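Local structure of botulinum neurotoxin type C1 (Clostridium botulinum, 3R4S) at residues A[380-392]-A[402-416]. The protein binds gangliosides through its receptor-binding domain, on which entry into cells depends, the full toxin being a bontoxilysin-type zinc protease. Residues are numbered along the deposited sequence; the frame is centred on the assembly and turned at random.
Sequences NISGICSIGTYRF and NYLVPTVKQGNYASL
Ile384, Ser386, Gly388 and Tyr390 each exchange two backbone hydrogen bonds with Lys409, Thr407, Val405 and Tyr403, respectively, joining the strands 381-392 and 402-409 as an antiparallel pair.

Apolar contacts lie on both faces. On that of Tyr390, CE2 of its ring reaches Thr407 CG2 at 3.6 Å and its CD2 reaches Val405 CG2; Phe392 CE2 lies 3.6 Å from the other branch, Val405 CG1. On the reverse face Ile387 CG1 packs on Leu404 CD1 at 3.8 Å. Beyond the strand, Tyr413, its CG set between the backbone N and the carbonyl carbon (chi1 62°), turns one ring face to the backbone of Gly383, whose carbonyl carbon lies toward the rim. Ile384 CG2 touches both Tyr413 CB (3.9 Å) and Leu416 CD2 (4.0 Å).

Among the polar groups, the Asn402 amide lies over one face of the Arg391 guanidinium, and Asp331 holds both, by a salt bridge to Arg391 and a hydrogen bond from Asn402. Thr407 OG1, placed between its own backbone N and carbonyl carbon, sits beside Ser386 CB. One water links Tyr390 OH (2.8 Å) with Thr407 OG1 (2.9 Å); another joins Ile381 O to Tyr413 OH.

Flanked by strands 367-374 and 338-345, this is a long, twisted beta hairpin of the beta-trefoil fold in the C-terminal receptor-binding domain, with the side chain of Tyr403 about 10 Å from a bound N-acetyl-beta-neuraminic acid.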
loop_
_atom_site.group_PDB
_atom_site.type_symbol
_atom_site.label_atom_id
_atom_site.label_comp_id
_atom_site.label_asym_id
_atom_site.label_seq_id
_atom_site.Cartn_x
_atom_site.Cartn_y
_atom_site.Cartn_z
ATOM N N ASN A 380 -25.177 -9.126 15.092
ATOM C CA ASN A 380 -25.433 -7.878 15.790
ATOM C C ASN A 380 -24.199 -6.985 15.795
ATOM O O ASN A 380 -23.339 -7.120 16.663
ATOM C CB ASN A 380 -25.908 -8.152 17.219
ATOM C CG ASN A 380 -26.155 -6.876 18.005
ATOM O OD1 ASN A 380 -26.127 -5.780 17.452
ATOM N ND2 ASN A 380 -26.388 -7.013 19.306
ATOM N N ILE A 381 -24.102 -6.096 14.805
ATOM C CA ILE A 381 -23.032 -5.108 14.769
ATOM C C ILE A 381 -23.530 -3.872 15.497
ATOM O O ILE A 381 -24.506 -3.257 15.078
ATOM C CB ILE A 381 -22.640 -4.740 13.317
ATOM C CG1 ILE A 381 -22.250 -6.003 12.541
ATOM C CG2 ILE A 381 -21.513 -3.701 13.300
ATOM C CD1 ILE A 381 -21.066 -6.748 13.159
ATOM N N SER A 382 -22.871 -3.509 16.593
ATOM C CA SER A 382 -23.427 -2.503 17.494
ATOM C C SER A 382 -22.670 -1.183 17.521
ATOM O O SER A 382 -23.109 -0.230 18.172
ATOM C CB SER A 382 -23.498 -3.060 18.917
ATOM O OG SER A 382 -22.216 -3.489 19.349
ATOM N N GLY A 383 -21.531 -1.118 16.840
ATOM C CA GLY A 383 -20.723 0.083 16.901
ATOM C C GLY A 383 -19.493 0.064 16.021
ATOM O O GLY A 383 -19.164 -0.950 15.397
ATOM N N ILE A 384 -18.802 1.200 15.977
ATOM C CA ILE A 384 -17.605 1.337 15.151
ATOM C C ILE A 384 -16.457 1.853 16.011
ATOM O O ILE A 384 -16.668 2.676 16.902
ATOM C CB ILE A 384 -17.853 2.306 13.955
ATOM C CG1 ILE A 384 -16.762 2.167 12.888
ATOM C CG2 ILE A 384 -17.991 3.764 14.437
ATOM C CD1 ILE A 384 -17.054 2.959 11.621
ATOM N N CYS A 385 -15.247 1.371 15.747
ATOM C CA CYS A 385 -14.064 1.822 16.486
ATOM C C CYS A 385 -13.575 3.173 16.003
ATOM O O CYS A 385 -13.384 3.387 14.806
ATOM C CB CYS A 385 -12.934 0.792 16.384
ATOM S SG CYS A 385 -13.335 -0.739 17.245
ATOM N N SER A 386 -13.366 4.079 16.947
ATOM C CA SER A 386 -12.895 5.417 16.644
ATOM C C SER A 386 -11.815 5.789 17.664
ATOM O O SER A 386 -11.250 4.919 18.321
ATOM C CB SER A 386 -14.069 6.404 16.692
ATOM O OG SER A 386 -13.683 7.674 16.200
ATOM N N ILE A 387 -11.548 7.079 17.800
ATOM C CA ILE A 387 -10.488 7.569 18.659
ATOM C C ILE A 387 -10.890 8.967 19.128
ATOM O O ILE A 387 -11.571 9.698 18.404
ATOM C CB ILE A 387 -9.152 7.624 17.890
ATOM C CG1 ILE A 387 -7.989 7.945 18.825
ATOM C CG2 ILE A 387 -9.220 8.636 16.731
ATOM C CD1 ILE A 387 -6.614 7.751 18.179
ATOM N N GLY A 388 -10.497 9.334 20.345
ATOM C CA GLY A 388 -10.770 10.672 20.842
ATOM C C GLY A 388 -10.103 10.991 22.173
ATOM O O GLY A 388 -9.445 10.141 22.787
ATOM N N THR A 389 -10.290 12.226 22.628
ATOM C CA THR A 389 -9.659 12.691 23.856
ATOM C C THR A 389 -10.672 12.720 24.994
ATOM O O THR A 389 -11.654 13.446 24.927
ATOM C CB THR A 389 -9.066 14.089 23.658
ATOM O OG1 THR A 389 -8.033 14.018 22.670
ATOM C CG2 THR A 389 -8.479 14.634 24.972
ATOM N N TYR A 390 -10.438 11.913 26.024
ATOM C CA TYR A 390 -11.359 11.835 27.155
ATOM C C TYR A 390 -10.650 11.911 28.512
ATOM O O TYR A 390 -9.432 11.724 28.604
ATOM C CB TYR A 390 -12.216 10.571 27.050
ATOM C CG TYR A 390 -13.018 10.519 25.769
ATOM C CD1 TYR A 390 -14.299 11.047 25.707
ATOM C CD2 TYR A 390 -12.479 9.959 24.611
ATOM C CE1 TYR A 390 -15.030 11.016 24.527
ATOM C CE2 TYR A 390 -13.205 9.922 23.423
ATOM C CZ TYR A 390 -14.479 10.447 23.392
ATOM O OH TYR A 390 -15.201 10.408 22.230
ATOM N N ARG A 391 -11.420 12.192 29.558
ATOM C CA ARG A 391 -10.863 12.399 30.898
ATOM C C ARG A 391 -10.842 11.111 31.717
ATOM O O ARG A 391 -11.871 10.471 31.901
ATOM C CB ARG A 391 -11.663 13.469 31.643
ATOM C CG ARG A 391 -11.454 14.879 31.127
ATOM C CD ARG A 391 -10.508 15.658 32.040
ATOM N NE ARG A 391 -10.189 16.963 31.478
ATOM C CZ ARG A 391 -9.183 17.738 31.872
ATOM N NH1 ARG A 391 -8.369 17.350 32.852
ATOM N NH2 ARG A 391 -8.991 18.910 31.275
ATOM N N PHE A 392 -9.664 10.737 32.205
ATOM C CA PHE A 392 -9.506 9.540 33.024
ATOM C C PHE A 392 -8.632 9.843 34.238
ATOM O O PHE A 392 -7.917 10.847 34.279
ATOM C CB PHE A 392 -8.790 8.420 32.253
ATOM C CG PHE A 392 -9.540 7.882 31.062
ATOM C CD1 PHE A 392 -10.313 6.730 31.173
ATOM C CD2 PHE A 392 -9.427 8.491 29.823
ATOM C CE1 PHE A 392 -10.982 6.215 30.067
ATOM C CE2 PHE A 392 -10.086 7.978 28.715
ATOM C CZ PHE A 392 -10.863 6.847 28.833
ATOM N N ASN A 402 -6.712 14.480 30.486
ATOM C CA ASN A 402 -7.031 14.139 29.112
ATOM C C ASN A 402 -6.049 13.128 28.518
ATOM O O ASN A 402 -4.835 13.315 28.594
ATOM C CB ASN A 402 -7.051 15.403 28.254
ATOM C CG ASN A 402 -8.370 16.135 28.338
ATOM O OD1 ASN A 402 -9.419 15.523 28.535
ATOM N ND2 ASN A 402 -8.329 17.453 28.178
ATOM N N TYR A 403 -6.588 12.052 27.947
ATOM C CA TYR A 403 -5.790 11.092 27.193
ATOM C C TYR A 403 -6.441 10.835 25.841
ATOM O O TYR A 403 -7.664 10.875 25.715
ATOM C CB TYR A 403 -5.666 9.761 27.942
ATOM C CG TYR A 403 -4.966 9.848 29.285
ATOM C CD1 TYR A 403 -3.590 9.669 29.387
ATOM C CD2 TYR A 403 -5.682 10.105 30.446
ATOM C CE1 TYR A 403 -2.942 9.746 30.613
ATOM C CE2 TYR A 403 -5.050 10.181 31.676
ATOM C CZ TYR A 403 -3.682 10.005 31.754
ATOM O OH TYR A 403 -3.040 10.091 32.964
ATOM N N LEU A 404 -5.612 10.563 24.837
ATOM C CA LEU A 404 -6.101 10.158 23.523
ATOM C C LEU A 404 -6.231 8.641 23.551
ATOM O O LEU A 404 -5.236 7.943 23.729
ATOM C CB LEU A 404 -5.117 10.606 22.433
ATOM C CG LEU A 404 -5.506 10.375 20.963
ATOM C CD1 LEU A 404 -6.809 11.084 20.624
ATOM C CD2 LEU A 404 -4.392 10.860 20.059
ATOM N N VAL A 405 -7.453 8.135 23.385
ATOM C CA VAL A 405 -7.740 6.721 23.616
ATOM C C VAL A 405 -8.581 6.130 22.486
ATOM O O VAL A 405 -9.344 6.854 21.847
ATOM C CB VAL A 405 -8.515 6.528 24.942
ATOM C CG1 VAL A 405 -7.705 7.079 26.109
ATOM C CG2 VAL A 405 -9.892 7.216 24.885
ATOM N N PRO A 406 -8.443 4.812 22.233
ATOM C CA PRO A 406 -9.344 4.195 21.258
ATOM C C PRO A 406 -10.722 4.037 21.870
ATOM O O PRO A 406 -10.853 3.825 23.087
ATOM C CB PRO A 406 -8.698 2.826 21.003
ATOM C CG PRO A 406 -8.036 2.484 22.295
ATOM C CD PRO A 406 -7.543 3.821 22.860
ATOM N N THR A 407 -11.754 4.159 21.043
ATOM C CA THR A 407 -13.129 4.063 21.531
ATOM C C THR A 407 -14.001 3.237 20.603
ATOM O O THR A 407 -13.629 2.959 19.448
ATOM C CB THR A 407 -13.804 5.448 21.611
ATOM O OG1 THR A 407 -13.850 6.029 20.297
ATOM C CG2 THR A 407 -13.049 6.385 22.565
ATOM N N VAL A 408 -15.165 2.854 21.122
ATOM C CA VAL A 408 -16.265 2.342 20.315
ATOM C C VAL A 408 -17.415 3.332 20.435
ATOM O O VAL A 408 -17.790 3.723 21.539
ATOM C CB VAL A 408 -16.755 0.964 20.799
ATOM C CG1 VAL A 408 -17.993 0.521 20.003
ATOM C CG2 VAL A 408 -15.630 -0.078 20.696
ATOM N N LYS A 409 -17.942 3.761 19.297
ATOM C CA LYS A 409 -19.153 4.562 19.244
ATOM C C LYS A 409 -20.303 3.629 18.889
ATOM O O LYS A 409 -20.323 3.048 17.802
ATOM C CB LYS A 409 -19.013 5.644 18.168
ATOM C CG LYS A 409 -20.303 6.389 17.828
ATOM C CD LYS A 409 -20.921 7.005 19.068
ATOM C CE LYS A 409 -21.980 8.052 18.716
ATOM N NZ LYS A 409 -23.113 7.451 17.971
ATOM N N GLN A 410 -21.247 3.463 19.809
ATOM C CA GLN A 410 -22.448 2.686 19.526
ATOM C C GLN A 410 -23.614 3.630 19.199
ATOM O O GLN A 410 -23.402 4.698 18.609
ATOM C CB GLN A 410 -22.762 1.708 20.669
ATOM C CG GLN A 410 -21.624 0.714 20.923
ATOM C CD GLN A 410 -22.036 -0.491 21.749
ATOM O OE1 GLN A 410 -22.707 -0.366 22.774
ATOM N NE2 GLN A 410 -21.620 -1.667 21.313
ATOM N N GLY A 411 -24.836 3.256 19.562
ATOM C CA GLY A 411 -25.991 4.024 19.108
ATOM C C GLY A 411 -25.986 4.027 17.582
ATOM O O GLY A 411 -25.588 3.037 16.964
ATOM N N ASN A 412 -26.396 5.128 16.964
ATOM C CA ASN A 412 -26.347 5.209 15.508
ATOM C C ASN A 412 -24.951 5.503 14.987
ATOM O O ASN A 412 -24.629 6.638 14.656
ATOM C CB ASN A 412 -27.326 6.250 14.950
ATOM C CG ASN A 412 -27.273 6.324 13.432
ATOM O OD1 ASN A 412 -26.829 5.378 12.782
ATOM N ND2 ASN A 412 -27.695 7.451 12.865
ATOM N N TYR A 413 -24.121 4.475 14.898
ATOM C CA TYR A 413 -22.735 4.691 14.502
ATOM C C TYR A 413 -22.601 5.071 13.030
ATOM O O TYR A 413 -21.552 5.568 12.609
ATOM C CB TYR A 413 -21.885 3.461 14.820
ATOM C CG TYR A 413 -22.321 2.229 14.071
ATOM C CD1 TYR A 413 -21.867 1.988 12.784
ATOM C CD2 TYR A 413 -23.197 1.319 14.645
ATOM C CE1 TYR A 413 -22.272 0.865 12.083
ATOM C CE2 TYR A 413 -23.603 0.178 13.946
ATOM C CZ TYR A 413 -23.136 -0.030 12.660
ATOM O OH TYR A 413 -23.524 -1.133 11.946
ATOM N N ALA A 414 -23.664 4.848 12.255
ATOM C CA ALA A 414 -23.638 5.149 10.821
ATOM C C ALA A 414 -23.138 6.560 10.531
ATOM O O ALA A 414 -22.484 6.801 9.518
ATOM C CB ALA A 414 -25.020 4.954 10.202
ATOM N N SER A 415 -23.442 7.497 11.421
ATOM C CA SER A 415 -23.049 8.883 11.181
ATOM C C SER A 415 -21.525 9.067 11.174
ATOM O O SER A 415 -21.022 10.093 10.709
ATOM C CB SER A 415 -23.684 9.810 12.221
ATOM O OG SER A 415 -23.131 9.587 13.506
ATOM N N LEU A 416 -20.794 8.067 11.665
ATOM C CA LEU A 416 -19.334 8.153 11.747
ATOM C C LEU A 416 -18.647 7.401 10.608
ATOM O O LEU A 416 -17.425 7.402 10.499
ATOM C CB LEU A 416 -18.877 7.584 13.093
ATOM C CG LEU A 416 -17.731 8.235 13.866
ATOM C CD1 LEU A 416 -17.907 9.746 13.939
ATOM C CD2 LEU A 416 -17.638 7.625 15.266
HETATM O O HOH W 1 -25.660 -2.161 12.808
HETATM O O HOH W 2 -25.806 0.621 17.595
HETATM O O HOH W 3 -14.326 8.867 20.026
HETATM O O HOH W 4 -11.689 15.835 26.917
#